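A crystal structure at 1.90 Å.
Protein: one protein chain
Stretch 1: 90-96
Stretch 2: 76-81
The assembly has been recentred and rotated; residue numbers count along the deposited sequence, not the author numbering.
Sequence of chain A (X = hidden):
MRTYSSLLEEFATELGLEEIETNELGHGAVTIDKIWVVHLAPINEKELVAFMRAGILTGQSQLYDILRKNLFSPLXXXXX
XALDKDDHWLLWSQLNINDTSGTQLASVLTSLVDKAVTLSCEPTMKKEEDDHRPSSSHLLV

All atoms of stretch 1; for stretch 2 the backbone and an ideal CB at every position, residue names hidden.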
# COMPACT_ATOMS: atom_id res chain seq x y z
N LEU A 90 6.19 8.56 3.61
CA LEU A 90 4.92 7.84 3.60
C LEU A 90 4.56 7.67 2.13
O LEU A 90 4.24 8.64 1.43
CB LEU A 90 3.86 8.66 4.32
CG LEU A 90 2.58 7.91 4.78
CD1 LEU A 90 1.83 8.78 5.76
CD2 LEU A 90 1.68 7.48 3.63
N LEU A 91 4.57 6.41 1.68
CA LEU A 91 4.45 6.03 0.27
C LEU A 91 3.04 5.52 0.07
O LEU A 91 2.49 4.75 0.91
CB LEU A 91 5.47 4.98 -0.07
CG LEU A 91 6.93 5.24 0.28
CD1 LEU A 91 7.77 4.06 -0.16
CD2 LEU A 91 7.36 6.56 -0.33
N TRP A 92 2.38 5.94 -1.01
CA TRP A 92 0.98 5.68 -1.10
C TRP A 92 0.49 5.66 -2.56
O TRP A 92 1.09 6.22 -3.50
CB TRP A 92 0.12 6.65 -0.26
CG TRP A 92 0.22 8.10 -0.71
CD1 TRP A 92 1.07 9.05 -0.20
CD2 TRP A 92 -0.63 8.80 -1.65
NE1 TRP A 92 0.78 10.28 -0.73
CE2 TRP A 92 -0.18 10.15 -1.69
CE3 TRP A 92 -1.67 8.40 -2.54
CZ2 TRP A 92 -0.77 11.10 -2.53
CZ3 TRP A 92 -2.23 9.33 -3.39
CH2 TRP A 92 -1.79 10.68 -3.35
N SER A 93 -0.57 4.92 -2.75
CA SER A 93 -1.27 4.92 -4.05
C SER A 93 -2.77 4.93 -3.78
O SER A 93 -3.27 4.30 -2.82
CB SER A 93 -0.91 3.72 -4.96
OG SER A 93 -1.45 3.91 -6.26
N GLN A 94 -3.49 5.66 -4.64
CA GLN A 94 -4.92 5.84 -4.52
C GLN A 94 -5.60 5.32 -5.79
O GLN A 94 -5.21 5.70 -6.86
CB GLN A 94 -5.26 7.33 -4.26
CG GLN A 94 -6.75 7.60 -4.02
CD GLN A 94 -7.00 8.99 -3.40
OE1 GLN A 94 -6.16 9.55 -2.64
NE2 GLN A 94 -8.16 9.53 -3.68
N LEU A 95 -6.55 4.43 -5.63
CA LEU A 95 -7.12 3.64 -6.70
C LEU A 95 -8.66 3.56 -6.61
O LEU A 95 -9.26 3.49 -5.55
CB LEU A 95 -6.59 2.20 -6.64
CG LEU A 95 -5.05 2.05 -6.68
CD1 LEU A 95 -4.52 1.57 -5.35
CD2 LEU A 95 -4.64 1.16 -7.85
N ASN A 96 -9.27 3.42 -7.76
CA ASN A 96 -10.63 3.17 -7.89
C ASN A 96 -10.91 1.70 -7.67
O ASN A 96 -10.36 0.83 -8.36
CB ASN A 96 -11.08 3.60 -9.30
CG ASN A 96 -12.52 3.40 -9.52
OD1 ASN A 96 -12.97 2.31 -9.85
ND2 ASN A 96 -13.30 4.54 -9.43
N UNK A 76 -2.87 4.44 -13.71
CA UNK A 76 -3.35 4.19 -12.34
C UNK A 76 -2.28 3.46 -11.53
O UNK A 76 -1.22 3.02 -12.06
CB UNK A 76 -4.64 3.38 -12.36
N UNK A 77 -2.55 3.37 -10.22
CA UNK A 77 -1.57 2.75 -9.30
C UNK A 77 -0.19 3.44 -9.19
O UNK A 77 0.82 2.78 -8.98
CB UNK A 77 -1.34 1.30 -9.74
N UNK A 78 -0.15 4.76 -9.34
CA UNK A 78 1.05 5.58 -9.31
C UNK A 78 1.42 5.75 -7.83
O UNK A 78 0.56 5.91 -6.95
CB UNK A 78 0.84 6.93 -10.01
N UNK A 79 2.69 5.57 -7.56
CA UNK A 79 3.15 5.69 -6.18
C UNK A 79 3.51 7.14 -5.88
O UNK A 79 4.36 7.74 -6.58
CB UNK A 79 4.35 4.77 -5.92
N UNK A 80 2.88 7.72 -4.88
CA UNK A 80 3.15 9.06 -4.46
C UNK A 80 3.82 9.03 -3.08
O UNK A 80 3.66 8.06 -2.32
CB UNK A 80 1.86 9.89 -4.44
N UNK A 81 4.43 10.16 -2.72
CA UNK A 81 5.28 10.21 -1.50
C UNK A 81 4.97 11.44 -0.73
O UNK A 81 5.01 12.52 -1.28
CB UNK A 81 6.77 10.18 -1.84

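Stretch 1 is a β-strand, and the second stretch runs against it, antiparallel, forming β-bridges at its last two positions.

Position 76 lies beyond the well-paired region. Its CA-to-CB bond points sideways, and the ideal CB is 5.0 Å from L95 CD2, so stretch 1 imposes little and many side chains, polar ones especially, would suit. The deposited residue is S76, whose hydroxyl is hydrogen-bonded elsewhere in the structure.

Position 77 is more constrained. Its phi/psi of 61/33° favours glycine, although asparagine or aspartate can adopt such angles. An ideal CB would point away from stretch 1, yet would still sit 3.8 Å from L95 CD2, so contact alone would not exclude a small side chain; the backbone is the stronger argument. The residue is G77. L95 CD2 packs at 3.7 Å from G77 CA, and a water bridges the two stretches, accepting from G77 N (2.9 Å) and donating to Q94 O (2.6 Å).

At position 78, with phi/psi of -79/134°, the CB points sideways and is 5.3 Å from S93 OG, so stretch 1 selects weakly and β-branched or polar residues would all fit. What stretch 1 engages here is the backbone carbonyl. The residue is V78, its chi1 in the t well and its side chain making no close contact with stretch 1. S93 OG donates to V78 O at 2.9 Å, and a second water donates to the same oxygen (2.8 Å) while accepting from Q94 N (3.0 Å). Side-chain hydroxyl and water thus tie the two stretches together here without a direct backbone hydrogen bond.

Position 79 has extended angles and a sideways CB, 5.4 Å from S93 CB. A medium or long apolar chain could reach back to the methylenes of L91 and S93; isoleucine, leucine or methionine would be reasonable, with valine tolerated but shorter. The residue is I79: its CD1 comes to 4.0 Å from S93 CB, and its CG2 lies 4.5 Å from L91 CB. In the backbone, I79 CA makes a CA-H...O contact of 3.4 Å with W92 O.

Position 80 pairs with W92 through two backbone hydrogen bonds, from its N to W92 O (2.7 Å, nearly linear) and from W92 N to its O (2.8 Å). The ideal CB falls 3.4 Å from W92 CE2, on the same side of the sheet as the indole. A side chain beginning with a methylene would suit, particularly a long one able to turn off the ring: lysine, arginine, glutamine or methionine. The residue is R80. R80 CB lies over the face of the W92 six-membered ring, 3.6 Å from its centroid, in a CH-π contact, while the end of the chain leads away and its guanidinium is bonded elsewhere in the structure.

Position 81 forms a non-hydrogen-bonded pair with L91, both CBs on the same face. With L91 CD2 4.0 Å from the ideal CB, a compact apolar residue such as cysteine, alanine or valine is plausible. C81 places SG 3.6 Å from L91 CD2.

Stretch 2, residues 76-81: SGVIRC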
# COMPACT_ATOMS: atom_id res chain seq x y z
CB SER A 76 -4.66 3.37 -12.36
OG SER A 76 -4.40 2.25 -13.17
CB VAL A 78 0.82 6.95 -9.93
CG1 VAL A 78 2.06 7.84 -9.74
CG2 VAL A 78 0.49 6.76 -11.41
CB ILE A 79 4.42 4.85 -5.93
CG1 ILE A 79 4.22 3.35 -6.23
CG2 ILE A 79 4.89 5.05 -4.50
CD1 ILE A 79 2.96 2.74 -5.62
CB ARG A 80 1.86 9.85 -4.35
CG ARG A 80 1.00 9.79 -5.63
CD ARG A 80 1.71 10.46 -6.80
NE ARG A 80 0.82 10.67 -7.94
CZ ARG A 80 1.26 11.16 -9.09
NH1 ARG A 80 2.58 11.43 -9.26
NH2 ARG A 80 0.41 11.35 -10.10
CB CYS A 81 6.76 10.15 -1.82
SG CYS A 81 7.29 8.89 -3.03
O HOH W 1 -4.84 4.89 -9.35
O HOH W 2 -1.96 7.22 -6.75
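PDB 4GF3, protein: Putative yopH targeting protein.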